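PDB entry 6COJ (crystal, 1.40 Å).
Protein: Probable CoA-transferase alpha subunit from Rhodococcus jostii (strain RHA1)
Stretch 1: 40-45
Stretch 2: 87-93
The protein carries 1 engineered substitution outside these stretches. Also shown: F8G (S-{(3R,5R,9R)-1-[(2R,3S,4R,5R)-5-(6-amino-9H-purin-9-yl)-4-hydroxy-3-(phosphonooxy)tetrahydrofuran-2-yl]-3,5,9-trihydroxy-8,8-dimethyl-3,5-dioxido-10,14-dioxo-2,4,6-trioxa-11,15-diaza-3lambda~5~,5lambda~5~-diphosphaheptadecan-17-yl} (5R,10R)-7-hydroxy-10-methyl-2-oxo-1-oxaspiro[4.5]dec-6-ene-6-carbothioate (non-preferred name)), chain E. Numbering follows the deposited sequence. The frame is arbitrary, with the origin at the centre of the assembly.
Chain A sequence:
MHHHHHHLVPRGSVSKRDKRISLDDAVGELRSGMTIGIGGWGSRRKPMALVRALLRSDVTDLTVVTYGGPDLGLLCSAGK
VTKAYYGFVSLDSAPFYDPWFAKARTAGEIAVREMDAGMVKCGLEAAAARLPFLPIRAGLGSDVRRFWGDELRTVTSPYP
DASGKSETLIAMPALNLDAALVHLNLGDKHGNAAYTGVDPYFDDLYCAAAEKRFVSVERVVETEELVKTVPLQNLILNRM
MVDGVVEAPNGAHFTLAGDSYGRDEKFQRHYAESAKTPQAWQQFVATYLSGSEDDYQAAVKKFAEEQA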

ATOM      1  N   GLY A  40      16.586   2.275   1.790  1.00 13.22           N
ATOM      2  CA  GLY A  40      16.787   2.685   3.164  1.00 14.45           C
ATOM      3  C   GLY A  40      16.120   4.026   3.445  1.00 14.45           C
ATOM      4  O   GLY A  40      15.200   4.461   2.748  1.00 13.45           O
ATOM      5  N   TRP A  41      16.626   4.702   4.481  1.00 14.03           N
ATOM      6  CA  TRP A  41      16.005   5.932   4.963  1.00 12.68           C
ATOM      7  C   TRP A  41      16.985   6.649   5.880  1.00 14.45           C
ATOM      8  O   TRP A  41      17.366   6.099   6.914  1.00 14.80           O
ATOM      9  CB  TRP A  41      14.749   5.554   5.755  1.00 16.09           C
ATOM     10  CG  TRP A  41      14.052   6.671   6.489  1.00 13.04           C
ATOM     11  CD1 TRP A  41      14.464   7.292   7.647  1.00 15.10           C
ATOM     12  CD2 TRP A  41      12.784   7.247   6.154  1.00 13.96           C
ATOM     13  NE1 TRP A  41      13.537   8.232   8.030  1.00 15.37           N
ATOM     14  CE2 TRP A  41      12.493   8.215   7.138  1.00 14.22           C
ATOM     15  CE3 TRP A  41      11.871   7.046   5.109  1.00 14.34           C
ATOM     16  CZ2 TRP A  41      11.324   8.976   7.111  1.00 15.72           C
ATOM     17  CZ3 TRP A  41      10.710   7.805   5.086  1.00 13.74           C
ATOM     18  CH2 TRP A  41      10.451   8.756   6.080  1.00 14.85           C
ATOM     19  N   GLY A  42      17.402   7.866   5.526  1.00 14.28           N
ATOM     20  CA  GLY A  42      18.322   8.569   6.409  1.00 14.70           C
ATOM     21  C   GLY A  42      19.560   7.726   6.661  1.00 14.88           C
ATOM     22  O   GLY A  42      20.183   7.213   5.724  1.00 15.51           O
ATOM     23  N   SER A  43      19.912   7.545   7.932  1.00 13.68           N
ATOM     24  CA  SER A  43      21.020   6.657   8.290  1.00 14.52           C
ATOM     25  C   SER A  43      20.519   5.276   8.717  1.00 14.95           C
ATOM     26  O   SER A  43      20.875   4.742   9.777  1.00 15.79           O
ATOM     27  CB  SER A  43      21.897   7.309   9.355  1.00 14.54           C
ATOM     28  OG  SER A  43      23.064   6.547   9.614  1.00 17.27           O
ATOM     29  N   ARG A  44      19.682   4.676   7.867  1.00 14.48           N
ATOM     30  CA  ARG A  44      19.021   3.409   8.176  1.00 14.42           C
ATOM     31  C   ARG A  44      19.028   2.520   6.943  1.00 12.99           C
ATOM     32  O   ARG A  44      18.446   2.876   5.910  1.00 14.18           O
ATOM     33  CB  ARG A  44      17.582   3.620   8.677  1.00 15.90           C
ATOM     34  CG  ARG A  44      17.463   4.682   9.759  1.00 16.39           C
ATOM     35  CD  ARG A  44      16.017   4.972  10.142  1.00 15.30           C
ATOM     36  NE  ARG A  44      15.903   6.251  10.839  1.00 16.54           N
ATOM     37  CZ  ARG A  44      15.091   6.506  11.858  1.00 17.21           C
ATOM     38  NH1 ARG A  44      14.308   5.556  12.366  1.00 18.44           N
ATOM     39  NH2 ARG A  44      15.085   7.718  12.397  1.00 17.10           N
ATOM     40  N   ARG A  45      19.673   1.361   7.076  1.00 14.25           N
ATOM     41  CA  ARG A  45      19.743   0.308   6.054  1.00 14.72           C
ATOM     42  C   ARG A  45      20.005   0.854   4.658  1.00 14.29           C
ATOM     43  O   ARG A  45      19.359   0.485   3.675  1.00 14.53           O
ATOM     44  CB  ARG A  45      18.551  -0.650   6.101  1.00 13.23           C
ATOM     45  CG  ARG A  45      18.968  -2.076   5.724  1.00 14.76           C
ATOM     46  CD  ARG A  45      17.809  -3.086   5.778  1.00 14.03           C
ATOM     47  NE  ARG A  45      16.809  -2.740   4.766  1.00 14.43           N
ATOM     48  CZ  ARG A  45      15.527  -2.470   4.995  1.00 14.32           C
ATOM     49  NH1 ARG A  45      15.002  -2.569   6.217  1.00 13.82           N
ATOM     50  NH2 ARG A  45      14.762  -2.116   3.965  1.00 14.66           N
TER
HETATM   51  C4  F8G E 301      22.225  31.229   9.421  1.00117.95           C
HETATM   52  C5  F8G E 301      21.157  32.052   8.839  1.00116.78           C
HETATM   53  C6  F8G E 301      21.297  32.478   7.426  1.00118.50           C
HETATM   54  C8  F8G E 301      20.683  31.577  10.921  1.00114.51           C
HETATM   55  N1  F8G E 301      22.391  32.098   6.726  1.00119.04           N
HETATM   56  N3  F8G E 301      23.302  30.874   8.681  1.00121.48           N
HETATM   57  C1' F8G E 301      22.683  30.169  11.606  1.00114.06           C
HETATM   58  C2  F8G E 301      23.476  31.275   7.281  1.00120.09           C
HETATM   59  C2' F8G E 301      22.719  30.652  13.043  1.00122.67           C
HETATM   60  C3' F8G E 301      22.941  29.352  13.781  1.00126.06           C
HETATM   61  C4' F8G E 301      22.108  28.372  12.999  1.00107.28           C
HETATM   62  C5' F8G E 301      20.703  28.328  13.564  1.00 92.19           C
HETATM   63  CAA F8G E 301       5.402  12.750   9.260  1.00 15.57           C
HETATM   64  CAB F8G E 301       6.346  13.675   9.987  1.00 14.67           C
HETATM   65  CAC F8G E 301       7.683  13.652   9.813  1.00 18.36           C
HETATM   66  CAD F8G E 301       8.368  12.457   9.165  1.00 23.89           C
HETATM   67  CAE F8G E 301       7.366  11.349   8.853  1.00 18.29           C
HETATM   68  CAF F8G E 301       6.115  11.917   8.216  1.00 16.21           C
HETATM   69  CAG F8G E 301       8.500  14.817  10.195  1.00 19.53           C
HETATM   70  CAI F8G E 301       7.948  10.275   7.946  1.00 19.33           C
HETATM   71  CAK F8G E 301       9.561  11.878   9.956  1.00 22.63           C
HETATM   72  CAL F8G E 301      10.850  12.108   9.146  1.00 23.78           C
HETATM   73  CAM F8G E 301      10.333  12.819   7.920  1.00 28.26           C
HETATM   74  CAQ F8G E 301       9.295  17.262  11.094  1.00 15.79           C
HETATM   75  CAR F8G E 301      10.090  16.876  12.330  1.00 16.88           C
HETATM   76  CAT F8G E 301      11.364  18.769  13.123  1.00 18.44           C
HETATM   77  CAU F8G E 301      12.763  19.315  13.337  1.00 21.43           C
HETATM   78  CAV F8G E 301      12.810  20.823  13.553  1.00 22.85           C
HETATM   79  CAX F8G E 301      14.603  21.347  15.066  1.00 23.42           C
HETATM   80  CAY F8G E 301      15.993  21.888  15.285  1.00 22.56           C
HETATM   81  CAZ F8G E 301      15.976  23.308  15.861  1.00 23.08           C
HETATM   82  CBA F8G E 301      17.396  23.855  15.866  1.00 24.17           C
HETATM   83  CBM F8G E 301      15.115  24.199  14.979  1.00 23.16           C
HETATM   84  CBN F8G E 301      15.460  23.335  17.295  1.00 25.23           C
HETATM   85  N6  F8G E 301      20.341  33.239   6.840  1.00116.58           N
HETATM   86  N7  F8G E 301      20.242  32.230   9.814  1.00115.13           N
HETATM   87  N9  F8G E 301      21.872  30.995  10.682  1.00115.01           N
HETATM   88  NAS F8G E 301      11.316  17.629  12.441  1.00 16.00           N
HETATM   89  NAW F8G E 301      14.172  21.270  13.812  1.00 20.77           N
HETATM   90  O2' F8G E 301      23.782  31.578  13.276  1.00127.87           O
HETATM   91  O3' F8G E 301      24.280  28.922  13.607  1.00149.83           O
HETATM   92  O4' F8G E 301      22.073  28.879  11.667  1.00107.48           O
HETATM   93  O5' F8G E 301      20.759  27.783  14.879  1.00 79.92           O
HETATM   94  OAH F8G E 301       5.821  14.452  10.758  1.00 15.22           O
HETATM   95  OAJ F8G E 301       9.703  14.798   9.961  1.00 18.02           O
HETATM   96  OAN F8G E 301      10.975  13.280   7.001  1.00 31.19           O
HETATM   97  OAO F8G E 301       8.900  12.919   7.930  1.00 25.07           O
HETATM   98  OBB F8G E 301      17.865  23.761  14.530  1.00 24.37           O
HETATM   99  OBD F8G E 301      19.436  25.776  14.108  1.00 43.85           O
HETATM  100  OBJ F8G E 301      10.359  19.321  13.552  1.00 17.86           O
HETATM  101  OBK F8G E 301      13.903  20.979  15.998  1.00 25.67           O
HETATM  102  OBL F8G E 301      16.722  21.020  16.167  1.00 26.53           O
HETATM  103  OBO F8G E 301      19.658  23.712  12.772  1.00 28.07           O
HETATM  104  OBP F8G E 301      20.344  23.563  15.174  1.00 27.13           O
HETATM  105  OBQ F8G E 301      19.814  26.169  16.636  1.00 66.89           O
HETATM  106  OBR F8G E 301      18.291  27.679  15.346  1.00 85.92           O
HETATM  107  OCI F8G E 301      26.645  28.495  14.411  1.00173.85           O
HETATM  108  OCJ F8G E 301      25.493  30.626  14.956  1.00168.52           O
HETATM  109  OCK F8G E 301      24.771  28.499  16.042  1.00203.96           O
HETATM  110  PBC F8G E 301      19.380  24.168  14.180  1.00 25.67           P
HETATM  111  PBE F8G E 301      19.543  26.835  15.310  1.00 68.91           P
HETATM  112  PCH F8G E 301      25.333  29.135  14.792  1.00173.84           P
HETATM  113  SAP F8G E 301       7.895  16.200  10.930  1.00 15.75           S
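Stretch 2 87-93: GFVSLDS

Stretch 2 lies on stretch 1 as one irregular segment on another. Stretch 1 has no regular helix or strand; its loop is tied by a backbone hydrogen bond from Trp41 N to Arg44 O (2.9 Å). Stretch 2 leaves a corner at Gly87, has a weakly bonded strand about Phe88 and Val89, with extended backbone angles continuing to Ser90, and loop or turn beyond. The two chains progress in the same sense where they are nearest: Gly42 CA is 5.1 Å from Ser90 CA, and Ser43 CA is 5.0 Å from Leu91 CA. No backbone-to-backbone hydrogen bond joins them; the hydrogen bonds across the contact all end on the Asp92 carboxylate.

Asp92 and Phe88 cover the most surface, and they divide the work into polar and apolar halves. Asp92, at positive phi (72°), points its CA-to-CB bond toward stretch 1. Its OD2 accepts from Ser43 N at 2.9 Å and from Arg44 NE at 3.0 Å, while OD1 accepts from Arg44 NH2 at 3.0 Å. The result is a two-pronged salt bridge at the edge of the guanidinium, with a backbone amide sharing one of its oxygens. A water extends the network, accepting from Trp41 NE1 (2.9 Å) and donating to Asp92 OD1 (2.8 Å). Behind the carboxylate, Asp92 N donates to Ser90 OG at 3.0 Å, bracing the turn that presents it.

Phe88, chi1 p, also points toward stretch 1. Its CZ lies 3.4 Å from Trp41 CE2 over one face of the indole, the ring planes oblique at 58°. Both rings also touch the thioester ligand: Phe88 CD2 is 3.2 Å from F8G OAN and Trp41 CH2 is 3.5 Å from F8G CAI.

Between these halves sits Gly42, whose CA comes 3.4 Å from Ser90 O. A CB here would clash with Asp92 OD2 at 2.5 Å, and its positive phi also favours glycine.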

ATOM      1  N   GLY A  87      12.991  13.646   0.097  1.00 13.82           N
ATOM      2  CA  GLY A  87      12.043  14.143   1.074  1.00 15.36           C
ATOM      3  C   GLY A  87      12.740  14.803   2.242  1.00 15.68           C
ATOM      4  O   GLY A  87      12.149  15.619   2.954  1.00 17.03           O
ATOM      5  N   PHE A  88      14.004  14.443   2.445  1.00 14.79           N
ATOM      6  CA  PHE A  88      14.845  15.031   3.478  1.00 14.05           C
ATOM      7  C   PHE A  88      16.251  14.502   3.252  1.00 13.85           C
ATOM      8  O   PHE A  88      16.465  13.587   2.454  1.00 14.49           O
ATOM      9  CB  PHE A  88      14.369  14.630   4.882  1.00 14.76           C
ATOM     10  CG  PHE A  88      14.433  13.149   5.144  1.00 14.06           C
ATOM     11  CD1 PHE A  88      15.613  12.559   5.589  1.00 15.16           C
ATOM     12  CD2 PHE A  88      13.309  12.345   4.963  1.00 14.22           C
ATOM     13  CE1 PHE A  88      15.684  11.191   5.821  1.00 14.99           C
ATOM     14  CE2 PHE A  88      13.372  10.978   5.212  1.00 16.54           C
ATOM     15  CZ  PHE A  88      14.556  10.406   5.638  1.00 14.49           C
ATOM     16  N   VAL A  89      17.206  15.083   3.970  1.00 14.98           N
ATOM     17  CA  VAL A  89      18.527  14.482   4.137  1.00 15.48           C
ATOM     18  C   VAL A  89      18.864  14.553   5.618  1.00 15.19           C
ATOM     19  O   VAL A  89      18.867  15.642   6.204  1.00 15.67           O
ATOM     20  CB  VAL A  89      19.616  15.182   3.302  1.00 14.62           C
ATOM     21  CG1 VAL A  89      20.965  14.485   3.525  1.00 16.06           C
ATOM     22  CG2 VAL A  89      19.237  15.176   1.817  1.00 15.51           C
ATOM     23  N   SER A  90      19.111  13.395   6.234  1.00 15.45           N
ATOM     24  CA  SER A  90      19.380  13.370   7.666  1.00 14.86           C
ATOM     25  C   SER A  90      20.319  12.226   7.997  1.00 15.91           C
ATOM     26  O   SER A  90      20.232  11.146   7.402  1.00 16.39           O
ATOM     27  CB  SER A  90      18.090  13.180   8.473  1.00 16.46           C
ATOM     28  OG  SER A  90      18.369  13.190   9.867  1.00 18.39           O
ATOM     29  N   LEU A  91      21.218  12.481   8.953  1.00 15.46           N
ATOM     30  CA  LEU A  91      22.043  11.437   9.544  1.00 15.79           C
ATOM     31  C   LEU A  91      21.370  10.755  10.733  1.00 17.33           C
ATOM     32  O   LEU A  91      21.944   9.816  11.290  1.00 17.26           O
ATOM     33  CB  LEU A  91      23.407  12.005   9.951  1.00 18.04           C
ATOM     34  CG  LEU A  91      24.271  12.579   8.820  1.00 20.15           C
ATOM     35  CD1 LEU A  91      25.599  13.099   9.359  1.00 24.47           C
ATOM     36  CD2 LEU A  91      24.514  11.540   7.734  1.00 23.05           C
ATOM     37  N   ASP A  92      20.189  11.226  11.147  1.00 16.02           N
ATOM     38  CA  ASP A  92      19.387  10.642  12.226  1.00 16.11           C
ATOM     39  C   ASP A  92      19.958  10.878  13.624  1.00 23.99           C
ATOM     40  O   ASP A  92      19.201  11.023  14.588  1.00 36.30           O
ATOM     41  CB  ASP A  92      19.058   9.167  11.971  1.00 17.90           C
ATOM     42  CG  ASP A  92      17.929   8.998  10.977  1.00 17.06           C
ATOM     43  OD1 ASP A  92      16.919   9.727  11.101  1.00 17.53           O
ATOM     44  OD2 ASP A  92      18.044   8.160  10.060  1.00 18.10           O
ATOM     45  N   SER A  93      21.282  10.926  13.746  1.00 25.03           N
ATOM     46  CA  SER A  93      21.958  11.313  14.974  1.00 26.00           C
ATOM     47  C   SER A  93      22.744  12.589  14.716  1.00 24.33           C
ATOM     48  O   SER A  93      22.973  12.975  13.566  1.00 27.34           O
ATOM     49  CB  SER A  93      22.947  10.236  15.438  1.00 35.70           C
ATOM     50  OG  SER A  93      22.476   8.935  15.153  1.00 37.84           O
TER
HETATM   51  O   HOH W   1      14.381  10.164  10.023  1.00 19.00           O